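Local structure of rhamnonate dehydratase (Gibberella zeae PH-1, 3FXG) at residues Glu150-Gly158 and Tyr332-Asn340; Ser279-Arg290 and Glu307-Tyr318. The protein probably dehydrates rhamnonate in a magnesium-dependent reaction, as a lyase of the enolase superfamily. All coordinates share one frame; numbering follows the deposited sequence.

Interaction 1: residues Glu150-Gly158 and Tyr332-Asn340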
loop_
_atom_site.group_PDB
_atom_site.type_symbol
_atom_site.label_atom_id
_atom_site.label_comp_id
_atom_site.label_asym_id
_atom_site.label_seq_id
_atom_site.Cartn_x
_atom_site.Cartn_y
_atom_site.Cartn_z
ATOM N N GLU A 150 -38.086 -2.162 -33.409
ATOM C CA GLU A 150 -37.591 -3.142 -32.445
ATOM C C GLU A 150 -37.564 -2.555 -31.035
ATOM O O GLU A 150 -37.439 -1.343 -30.862
ATOM C CB GLU A 150 -36.170 -3.597 -32.816
ATOM C CG GLU A 150 -36.065 -4.421 -34.096
ATOM C CD GLU A 150 -34.657 -4.970 -34.336
ATOM O OE1 GLU A 150 -34.162 -5.747 -33.488
ATOM O OE2 GLU A 150 -34.044 -4.626 -35.375
ATOM N N PRO A 151 -37.701 -3.409 -30.005
ATOM C CA PRO A 151 -37.669 -2.912 -28.627
ATOM C C PRO A 151 -36.220 -2.522 -28.361
ATOM O O PRO A 151 -35.314 -3.093 -28.963
ATOM C CB PRO A 151 -38.078 -4.132 -27.798
ATOM C CG PRO A 151 -38.813 -5.018 -28.785
ATOM C CD PRO A 151 -38.010 -4.848 -30.040
ATOM N N VAL A 152 -35.990 -1.562 -27.474
ATOM C CA VAL A 152 -34.619 -1.143 -27.180
ATOM C C VAL A 152 -33.738 -2.293 -26.693
ATOM O O VAL A 152 -32.572 -2.392 -27.078
ATOM C CB VAL A 152 -34.588 -0.005 -26.128
ATOM C CG1 VAL A 152 -33.159 0.244 -25.648
ATOM C CG2 VAL A 152 -35.151 1.270 -26.736
ATOM N N TYR A 153 -34.288 -3.172 -25.860
ATOM C CA TYR A 153 -33.485 -4.273 -25.339
ATOM C C TYR A 153 -32.913 -5.172 -26.438
ATOM O O TYR A 153 -31.837 -5.743 -26.278
ATOM C CB TYR A 153 -34.289 -5.086 -24.306
ATOM C CG TYR A 153 -35.247 -6.134 -24.846
ATOM C CD1 TYR A 153 -34.824 -7.449 -25.053
ATOM C CD2 TYR A 153 -36.588 -5.828 -25.088
ATOM C CE1 TYR A 153 -35.714 -8.439 -25.476
ATOM C CE2 TYR A 153 -37.491 -6.814 -25.517
ATOM C CZ TYR A 153 -37.043 -8.117 -25.703
ATOM O OH TYR A 153 -37.922 -9.105 -26.088
ATOM N N ARG A 154 -33.617 -5.278 -27.562
ATOM C CA ARG A 154 -33.142 -6.103 -28.674
ATOM C C ARG A 154 -32.011 -5.421 -29.444
ATOM O O ARG A 154 -31.396 -6.028 -30.325
ATOM C CB ARG A 154 -34.289 -6.407 -29.645
ATOM C CG ARG A 154 -35.361 -7.321 -29.090
ATOM C CD ARG A 154 -34.815 -8.710 -28.795
ATOM N NE ARG A 154 -35.886 -9.635 -28.438
ATOM C CZ ARG A 154 -35.694 -10.843 -27.916
ATOM N NH1 ARG A 154 -34.463 -11.286 -27.687
ATOM N NH2 ARG A 154 -36.736 -11.602 -27.609
ATOM N N LEU A 155 -31.744 -4.163 -29.108
ATOM C CA LEU A 155 -30.692 -3.389 -29.766
ATOM C C LEU A 155 -29.428 -3.261 -28.914
ATOM O O LEU A 155 -28.393 -2.813 -29.401
ATOM C CB LEU A 155 -31.197 -1.978 -30.090
ATOM C CG LEU A 155 -32.421 -1.841 -30.999
ATOM C CD1 LEU A 155 -32.731 -0.359 -31.219
ATOM C CD2 LEU A 155 -32.142 -2.530 -32.324
ATOM N N ILE A 156 -29.506 -3.654 -27.648
ATOM C CA ILE A 156 -28.351 -3.514 -26.765
ATOM C C ILE A 156 -27.834 -4.803 -26.134
ATOM O O ILE A 156 -27.285 -4.782 -25.032
ATOM C CB ILE A 156 -28.648 -2.503 -25.640
ATOM C CG1 ILE A 156 -29.862 -2.963 -24.829
ATOM C CG2 ILE A 156 -28.912 -1.125 -26.236
ATOM C CD1 ILE A 156 -30.177 -2.077 -23.635
ATOM N N GLY A 157 -27.998 -5.924 -26.829
ATOM C CA GLY A 157 -27.498 -7.175 -26.292
ATOM C C GLY A 157 -28.511 -8.290 -26.236
ATOM O O GLY A 157 -28.148 -9.443 -25.990
ATOM N N GLY A 158 -29.778 -7.954 -26.463
ATOM C CA GLY A 158 -30.825 -8.959 -26.436
ATOM C C GLY A 158 -31.302 -9.281 -25.033
ATOM O O GLY A 158 -31.154 -8.482 -24.111
ATOM N N TYR A 332 -35.910 -1.292 -17.308
ATOM C CA TYR A 332 -36.319 -2.655 -17.642
ATOM C C TYR A 332 -35.572 -3.175 -18.866
ATOM O O TYR A 332 -35.055 -4.292 -18.857
ATOM C CB TYR A 332 -37.830 -2.735 -17.909
ATOM C CG TYR A 332 -38.687 -2.158 -16.804
ATOM C CD1 TYR A 332 -38.196 -2.034 -15.505
ATOM C CD2 TYR A 332 -39.993 -1.729 -17.058
ATOM C CE1 TYR A 332 -38.975 -1.496 -14.490
ATOM C CE2 TYR A 332 -40.782 -1.191 -16.045
ATOM C CZ TYR A 332 -40.263 -1.077 -14.766
ATOM O OH TYR A 332 -41.021 -0.531 -13.758
ATOM N N HIS A 333 -35.511 -2.363 -19.916
ATOM C CA HIS A 333 -34.833 -2.780 -21.136
ATOM C C HIS A 333 -33.350 -3.027 -20.900
ATOM O O HIS A 333 -32.740 -3.870 -21.555
ATOM C CB HIS A 333 -35.022 -1.736 -22.239
ATOM C CG HIS A 333 -36.351 -1.820 -22.928
ATOM N ND1 HIS A 333 -37.531 -1.438 -22.327
ATOM C CD2 HIS A 333 -36.681 -2.231 -24.176
ATOM C CE1 HIS A 333 -38.531 -1.606 -23.175
ATOM N NE2 HIS A 333 -38.042 -2.085 -24.304
ATOM N N PHE A 334 -32.778 -2.292 -19.957
ATOM C CA PHE A 334 -31.370 -2.451 -19.637
ATOM C C PHE A 334 -31.142 -3.716 -18.811
ATOM O O PHE A 334 -30.306 -4.550 -19.158
ATOM C CB PHE A 334 -30.866 -1.232 -18.864
ATOM C CG PHE A 334 -29.449 -1.360 -18.399
ATOM C CD1 PHE A 334 -28.397 -1.288 -19.301
ATOM C CD2 PHE A 334 -29.168 -1.587 -17.055
ATOM C CE1 PHE A 334 -27.081 -1.442 -18.874
ATOM C CE2 PHE A 334 -27.855 -1.743 -16.619
ATOM C CZ PHE A 334 -26.813 -1.671 -17.532
ATOM N N GLN A 335 -31.890 -3.858 -17.719
ATOM C CA GLN A 335 -31.753 -5.014 -16.835
ATOM C C GLN A 335 -31.945 -6.365 -17.503
ATOM O O GLN A 335 -31.296 -7.344 -17.140
ATOM C CB GLN A 335 -32.740 -4.923 -15.664
ATOM C CG GLN A 335 -32.383 -3.901 -14.605
ATOM C CD GLN A 335 -30.915 -3.943 -14.230
ATOM O OE1 GLN A 335 -30.065 -3.475 -14.985
ATOM N NE2 GLN A 335 -30.608 -4.511 -13.067
ATOM N N ILE A 336 -32.843 -6.424 -18.475
ATOM C CA ILE A 336 -33.132 -7.680 -19.155
ATOM C C ILE A 336 -32.056 -8.081 -20.166
ATOM O O ILE A 336 -32.024 -9.224 -20.617
ATOM C CB ILE A 336 -34.494 -7.581 -19.894
ATOM C CG1 ILE A 336 -35.081 -8.973 -20.124
ATOM C CG2 ILE A 336 -34.313 -6.865 -21.225
ATOM C CD1 ILE A 336 -35.560 -9.637 -18.853
ATOM N N SER A 337 -31.151 -7.159 -20.485
ATOM C CA SER A 337 -30.140 -7.414 -21.509
ATOM C C SER A 337 -28.673 -7.615 -21.145
ATOM O O SER A 337 -27.882 -8.001 -22.009
ATOM C CB SER A 337 -30.202 -6.291 -22.541
ATOM O OG SER A 337 -29.839 -5.059 -21.942
ATOM N N GLN A 338 -28.294 -7.366 -19.899
ATOM C CA GLN A 338 -26.892 -7.498 -19.521
ATOM C C GLN A 338 -26.559 -8.755 -18.723
ATOM O O GLN A 338 -27.442 -9.415 -18.170
ATOM C CB GLN A 338 -26.457 -6.254 -18.739
ATOM C CG GLN A 338 -26.762 -4.941 -19.453
ATOM C CD GLN A 338 -26.020 -4.797 -20.772
ATOM O OE1 GLN A 338 -26.631 -4.723 -21.839
ATOM N NE2 GLN A 338 -24.697 -4.755 -20.704
ATOM N N PRO A 339 -25.268 -9.114 -18.666
ATOM C CA PRO A 339 -24.871 -10.306 -17.918
ATOM C C PRO A 339 -24.838 -10.098 -16.407
ATOM O O PRO A 339 -24.964 -11.060 -15.647
ATOM C CB PRO A 339 -23.490 -10.623 -18.489
ATOM C CG PRO A 339 -22.952 -9.261 -18.821
ATOM C CD PRO A 339 -24.143 -8.600 -19.472
ATOM N N ASN A 340 -24.683 -8.849 -15.974
ATOM C CA ASN A 340 -24.593 -8.537 -14.547
ATOM C C ASN A 340 -25.694 -7.615 -14.010
ATOM O O ASN A 340 -25.425 -6.711 -13.219
ATOM C CB ASN A 340 -23.223 -7.921 -14.250
ATOM C CG ASN A 340 -22.997 -6.614 -14.989
ATOM O OD1 ASN A 340 -23.429 -6.452 -16.133
ATOM N ND2 ASN A 340 -22.300 -5.679 -14.346
#
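The backbones come closest where Y153, in a short turn of helical phi/psi, faces H333 on helix 329-335, their CA atoms 4.7 Å apart; further on, G158 passes S337. The two segments meet chiefly by packing. H333 is the central piece. Its imidazole turns an edge to the backbone of the turn: CD2 lies 3.1 Å from the backbone N of Y153, near the plane of the ring, and 3.6 Å from CB of V152, while NE2 borders CB of P151. ND1 is bonded to the carbonyl O of P329, which fixes the rotation of the ring. The phenol ring of Y153 meets this imidazole obliquely, with planes 57° apart, and CD2 of H333 sits at the phenol edge. With CG between the backbone N and the carbonyl carbon (chi1 82°), the Y153 ring leads away from helix 329-335, and its OH bonds D381. CG2 of I336 packs obliquely against CB and CG of Y153, 3.6 Å from CB. The methyl CD1 of I156 packs against polar atoms, 3.4 Å from OG of S337 and close to the carbonyl O of H333. N110 of a second subunit bonds S337 O. The contact thus joins the loop between helix 128-148 and strand 163-169 to a helix of the barrel domain. Around it, I156 rests on W141 of helix 128-148, V152 touches L305 and F334 packs on L308, both of helix 305-316, and Y332 and Q335 reach strand 344-347.

Interaction 2: residues Ser279-Arg290 and Glu307-Tyr318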
loop_
_atom_site.group_PDB
_atom_site.type_symbol
_atom_site.label_atom_id
_atom_site.label_comp_id
_atom_site.label_asym_id
_atom_site.label_seq_id
_atom_site.Cartn_x
_atom_site.Cartn_y
_atom_site.Cartn_z
ATOM N N SER A 279 -21.791 9.520 -14.649
ATOM C CA SER A 279 -20.754 9.200 -15.638
ATOM C C SER A 279 -19.928 7.958 -15.339
ATOM O O SER A 279 -19.897 7.467 -14.210
ATOM C CB SER A 279 -19.801 10.387 -15.839
ATOM O OG SER A 279 -18.712 10.338 -14.930
ATOM N N ARG A 280 -19.247 7.454 -16.366
ATOM C CA ARG A 280 -18.420 6.267 -16.203
ATOM C C ARG A 280 -17.262 6.573 -15.261
ATOM O O ARG A 280 -16.758 5.689 -14.570
ATOM C CB ARG A 280 -17.896 5.776 -17.563
ATOM C CG ARG A 280 -17.100 6.789 -18.399
ATOM C CD ARG A 280 -16.705 6.147 -19.739
ATOM N NE ARG A 280 -15.927 7.013 -20.627
ATOM C CZ ARG A 280 -16.442 7.757 -21.604
ATOM N NH1 ARG A 280 -17.751 7.759 -21.831
ATOM N NH2 ARG A 280 -15.640 8.481 -22.378
ATOM N N TYR A 281 -16.866 7.840 -15.220
ATOM C CA TYR A 281 -15.771 8.277 -14.358
ATOM C C TYR A 281 -16.210 8.291 -12.902
ATOM O O TYR A 281 -15.411 8.041 -11.998
ATOM C CB TYR A 281 -15.320 9.671 -14.780
ATOM C CG TYR A 281 -14.885 9.713 -16.221
ATOM C CD1 TYR A 281 -13.700 9.099 -16.625
ATOM C CD2 TYR A 281 -15.673 10.330 -17.189
ATOM C CE1 TYR A 281 -13.309 9.099 -17.961
ATOM C CE2 TYR A 281 -15.293 10.335 -18.528
ATOM C CZ TYR A 281 -14.108 9.718 -18.904
ATOM O OH TYR A 281 -13.721 9.719 -20.222
ATOM N N GLY A 282 -17.485 8.589 -12.679
ATOM C CA GLY A 282 -17.997 8.609 -11.326
ATOM C C GLY A 282 -18.155 7.198 -10.797
ATOM O O GLY A 282 -17.790 6.903 -9.659
ATOM N N PHE A 283 -18.682 6.310 -11.631
ATOM C CA PHE A 283 -18.903 4.931 -11.216
ATOM C C PHE A 283 -17.660 4.059 -11.105
ATOM O O PHE A 283 -17.658 3.084 -10.351
ATOM C CB PHE A 283 -19.946 4.285 -12.132
ATOM C CG PHE A 283 -21.347 4.697 -11.797
ATOM C CD1 PHE A 283 -22.015 4.111 -10.722
ATOM C CD2 PHE A 283 -21.957 5.744 -12.476
ATOM C CE1 PHE A 283 -23.267 4.568 -10.321
ATOM C CE2 PHE A 283 -23.210 6.213 -12.083
ATOM C CZ PHE A 283 -23.864 5.623 -11.001
ATOM N N ARG A 284 -16.596 4.405 -11.822
ATOM C CA ARG A 284 -15.378 3.603 -11.742
ATOM C C ARG A 284 -14.896 3.554 -10.289
ATOM O O ARG A 284 -14.339 2.549 -9.838
ATOM C CB ARG A 284 -14.278 4.178 -12.645
ATOM C CG ARG A 284 -13.437 5.280 -12.023
ATOM C CD ARG A 284 -12.468 5.874 -13.052
ATOM N NE ARG A 284 -11.563 6.857 -12.451
ATOM C CZ ARG A 284 -10.713 7.613 -13.141
ATOM N NH1 ARG A 284 -10.647 7.505 -14.461
ATOM N NH2 ARG A 284 -9.926 8.477 -12.510
ATOM N N LYS A 285 -15.132 4.641 -9.558
ATOM C CA LYS A 285 -14.734 4.738 -8.156
ATOM C C LYS A 285 -15.533 3.817 -7.237
ATOM O O LYS A 285 -15.015 3.339 -6.228
ATOM C CB LYS A 285 -14.872 6.182 -7.666
ATOM C CG LYS A 285 -13.709 7.069 -8.060
ATOM C CD LYS A 285 -12.424 6.526 -7.453
ATOM C CE LYS A 285 -11.261 7.462 -7.672
ATOM N NZ LYS A 285 -10.010 6.899 -7.096
ATOM N N LEU A 286 -16.797 3.584 -7.570
ATOM C CA LEU A 286 -17.633 2.713 -6.753
ATOM C C LEU A 286 -17.240 1.249 -6.919
ATOM O O LEU A 286 -17.485 0.425 -6.034
ATOM C CB LEU A 286 -19.111 2.912 -7.102
ATOM C CG LEU A 286 -19.794 4.102 -6.420
ATOM C CD1 LEU A 286 -19.047 5.395 -6.733
ATOM C CD2 LEU A 286 -21.242 4.183 -6.885
ATOM N N VAL A 287 -16.632 0.926 -8.054
ATOM C CA VAL A 287 -16.191 -0.438 -8.311
ATOM C C VAL A 287 -14.788 -0.664 -7.746
ATOM O O VAL A 287 -14.475 -1.762 -7.288
ATOM C CB VAL A 287 -16.205 -0.754 -9.826
ATOM C CG1 VAL A 287 -15.640 -2.142 -10.083
ATOM C CG2 VAL A 287 -17.633 -0.670 -10.352
ATOM N N GLU A 288 -13.948 0.371 -7.770
ATOM C CA GLU A 288 -12.587 0.252 -7.240
ATOM C C GLU A 288 -12.644 -0.136 -5.767
ATOM O O GLU A 288 -13.358 0.485 -4.983
ATOM C CB GLU A 288 -11.821 1.578 -7.360
ATOM C CG GLU A 288 -11.690 2.119 -8.771
ATOM C CD GLU A 288 -10.834 3.374 -8.839
ATOM O OE1 GLU A 288 -10.636 4.029 -7.793
ATOM O OE2 GLU A 288 -10.372 3.712 -9.949
ATOM N N GLY A 289 -11.881 -1.156 -5.391
ATOM C CA GLY A 289 -11.878 -1.588 -4.006
ATOM C C GLY A 289 -12.938 -2.637 -3.741
ATOM O O GLY A 289 -12.862 -3.373 -2.757
ATOM N N ARG A 290 -13.933 -2.705 -4.621
ATOM C CA ARG A 290 -15.006 -3.679 -4.483
ATOM C C ARG A 290 -15.587 -3.614 -3.059
ATOM O O ARG A 290 -15.755 -4.636 -2.388
ATOM C CB ARG A 290 -14.457 -5.079 -4.805
ATOM C CG ARG A 290 -15.502 -6.150 -5.104
ATOM C CD ARG A 290 -15.337 -6.791 -6.504
ATOM N NE ARG A 290 -13.988 -7.293 -6.780
ATOM C CZ ARG A 290 -13.706 -8.534 -7.179
ATOM N NH1 ARG A 290 -12.449 -8.892 -7.414
ATOM N NH2 ARG A 290 -14.674 -9.430 -7.329
ATOM N N GLU A 307 -24.208 5.694 -21.756
ATOM C CA GLU A 307 -23.189 5.711 -20.707
ATOM C C GLU A 307 -23.410 4.561 -19.721
ATOM O O GLU A 307 -22.451 3.990 -19.203
ATOM C CB GLU A 307 -23.210 7.048 -19.958
ATOM C CG GLU A 307 -22.103 7.198 -18.906
ATOM C CD GLU A 307 -20.747 7.572 -19.497
ATOM O OE1 GLU A 307 -20.335 6.963 -20.510
ATOM O OE2 GLU A 307 -20.082 8.473 -18.938
ATOM N N LEU A 308 -24.674 4.228 -19.460
ATOM C CA LEU A 308 -24.994 3.141 -18.538
ATOM C C LEU A 308 -24.442 1.812 -19.045
ATOM O O LEU A 308 -24.001 0.975 -18.260
ATOM C CB LEU A 308 -26.510 3.033 -18.342
ATOM C CG LEU A 308 -26.995 1.925 -17.401
ATOM C CD1 LEU A 308 -26.332 2.063 -16.025
ATOM C CD2 LEU A 308 -28.508 2.008 -17.273
ATOM N N LEU A 309 -24.476 1.610 -20.358
ATOM C CA LEU A 309 -23.945 0.382 -20.936
ATOM C C LEU A 309 -22.452 0.264 -20.618
ATOM O O LEU A 309 -21.945 -0.826 -20.368
ATOM C CB LEU A 309 -24.150 0.374 -22.455
ATOM C CG LEU A 309 -25.598 0.241 -22.936
ATOM C CD1 LEU A 309 -25.679 0.523 -24.434
ATOM C CD2 LEU A 309 -26.109 -1.154 -22.619
ATOM N N LYS A 310 -21.753 1.395 -20.628
ATOM C CA LYS A 310 -20.320 1.403 -20.339
ATOM C C LYS A 310 -20.054 1.198 -18.847
ATOM O O LYS A 310 -19.075 0.562 -18.464
ATOM C CB LYS A 310 -19.686 2.713 -20.810
ATOM C CG LYS A 310 -19.724 2.889 -22.329
ATOM C CD LYS A 310 -18.942 4.108 -22.777
ATOM C CE LYS A 310 -18.933 4.223 -24.301
ATOM N NZ LYS A 310 -20.305 4.416 -24.842
ATOM N N VAL A 311 -20.926 1.748 -18.012
ATOM C CA VAL A 311 -20.785 1.589 -16.574
ATOM C C VAL A 311 -20.981 0.116 -16.214
ATOM O O VAL A 311 -20.229 -0.444 -15.417
ATOM C CB VAL A 311 -21.824 2.453 -15.823
ATOM C CG1 VAL A 311 -21.936 2.010 -14.364
ATOM C CG2 VAL A 311 -21.416 3.923 -15.898
ATOM N N ALA A 312 -21.988 -0.514 -16.816
ATOM C CA ALA A 312 -22.273 -1.917 -16.537
ATOM C C ALA A 312 -21.142 -2.827 -16.997
ATOM O O ALA A 312 -20.825 -3.812 -16.332
ATOM C CB ALA A 312 -23.588 -2.337 -17.204
ATOM N N ALA A 313 -20.528 -2.493 -18.128
ATOM C CA ALA A 313 -19.433 -3.297 -18.663
ATOM C C ALA A 313 -18.227 -3.290 -17.721
ATOM O O ALA A 313 -17.572 -4.316 -17.541
ATOM C CB ALA A 313 -19.030 -2.780 -20.035
ATOM N N LEU A 314 -17.929 -2.134 -17.134
ATOM C CA LEU A 314 -16.812 -2.031 -16.203
ATOM C C LEU A 314 -17.123 -2.878 -14.971
ATOM O O LEU A 314 -16.283 -3.643 -14.503
ATOM C CB LEU A 314 -16.590 -0.571 -15.794
ATOM C CG LEU A 314 -15.446 -0.295 -14.808
ATOM C CD1 LEU A 314 -15.005 1.154 -14.935
ATOM C CD2 LEU A 314 -15.885 -0.604 -13.389
ATOM N N ALA A 315 -18.337 -2.738 -14.450
ATOM C CA ALA A 315 -18.750 -3.508 -13.280
ATOM C C ALA A 315 -18.701 -5.006 -13.591
ATOM O O ALA A 315 -18.340 -5.816 -12.735
ATOM C CB ALA A 315 -20.165 -3.104 -12.862
ATOM N N ALA A 316 -19.055 -5.365 -14.823
ATOM C CA ALA A 316 -19.066 -6.763 -15.253
ATOM C C ALA A 316 -17.683 -7.412 -15.222
ATOM O O ALA A 316 -17.568 -8.623 -15.033
ATOM C CB ALA A 316 -19.661 -6.876 -16.662
ATOM N N ALA A 317 -16.639 -6.613 -15.420
ATOM C CA ALA A 317 -15.274 -7.134 -15.403
ATOM C C ALA A 317 -14.887 -7.546 -13.984
ATOM O O ALA A 317 -13.897 -8.253 -13.779
ATOM C CB ALA A 317 -14.303 -6.087 -15.925
ATOM N N TYR A 318 -15.671 -7.094 -13.011
ATOM C CA TYR A 318 -15.433 -7.418 -11.608
ATOM C C TYR A 318 -16.640 -8.143 -11.009
ATOM O O TYR A 318 -16.751 -8.297 -9.794
ATOM C CB TYR A 318 -15.132 -6.134 -10.829
ATOM C CG TYR A 318 -13.796 -5.538 -11.205
ATOM C CD1 TYR A 318 -12.613 -6.035 -10.657
ATOM C CD2 TYR A 318 -13.706 -4.520 -12.156
ATOM C CE1 TYR A 318 -11.372 -5.536 -11.048
ATOM C CE2 TYR A 318 -12.468 -4.016 -12.556
ATOM C CZ TYR A 318 -11.307 -4.530 -11.999
ATOM O OH TYR A 318 -10.080 -4.053 -12.404
HETATM O O HOH W 1 -17.663 -9.186 -7.310
#
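The R280 guanidinium takes OE1 of E307 at its edge, in plane, and has CE2 of its own neighbour Y281 over one face; CG of R280 in turn lies over the centre of the Y281 ring. At the other end CD1 of Y318 lies over one face of the R290 guanidinium, and a water sits in plane at its edge, accepting from NH2 at 3.0 Å and donating to O of Y318. NH2 of R290 also forms a salt bridge with D255 of a third subunit. E307 is bonded through both oxygens. OE1 takes NH1 of R280 on its syn lone pair at 3.0 Å, whereas OE2 receives the backbone N of R280 at 2.9 Å from above the carboxylate plane; the two flat groups stand 78° apart. An E307 chain bent at chi2 (80°) turns the carboxylate toward the start of helix 279-287. Between the ends the interface is apolar: CG1 of V311 meets CB of F283 at 3.8 Å, L314 and V287 lie alongside in opposite directions, CD2 against CG2 at 3.5 Å, and CG1 of V287 reaches CD2 of Y318. The helix axes run 9.1 Å apart at 23°, as neighbouring helices do round a TIM barrel. NH1 of R280 bridges E307 and E114, and its positive charge would tend to hold both buried acids ionised.

How the interactions relate
Helix 305-316 is common ground: interaction 2 uses one side of it, and F334 and N340 of interaction 1 pack against another, N340 ND2 probably bonding O of A312. Both contacts are largely buried, and their centres lie about 18 Å apart. Their chemistry differs with their place. Interaction 2 pairs successive barrel helices through an apolar middle closed by a salt bridge at one end and a bridging water at the other. Interaction 1, spanning regions 174 residues apart, is a loop-to-helix fit made chiefly by packing, where Y153 and H333 find their polar partners, D381 and P329, outside the two segments. Along the chain interaction 2 is nested within interaction 1, and both touch the second subunit.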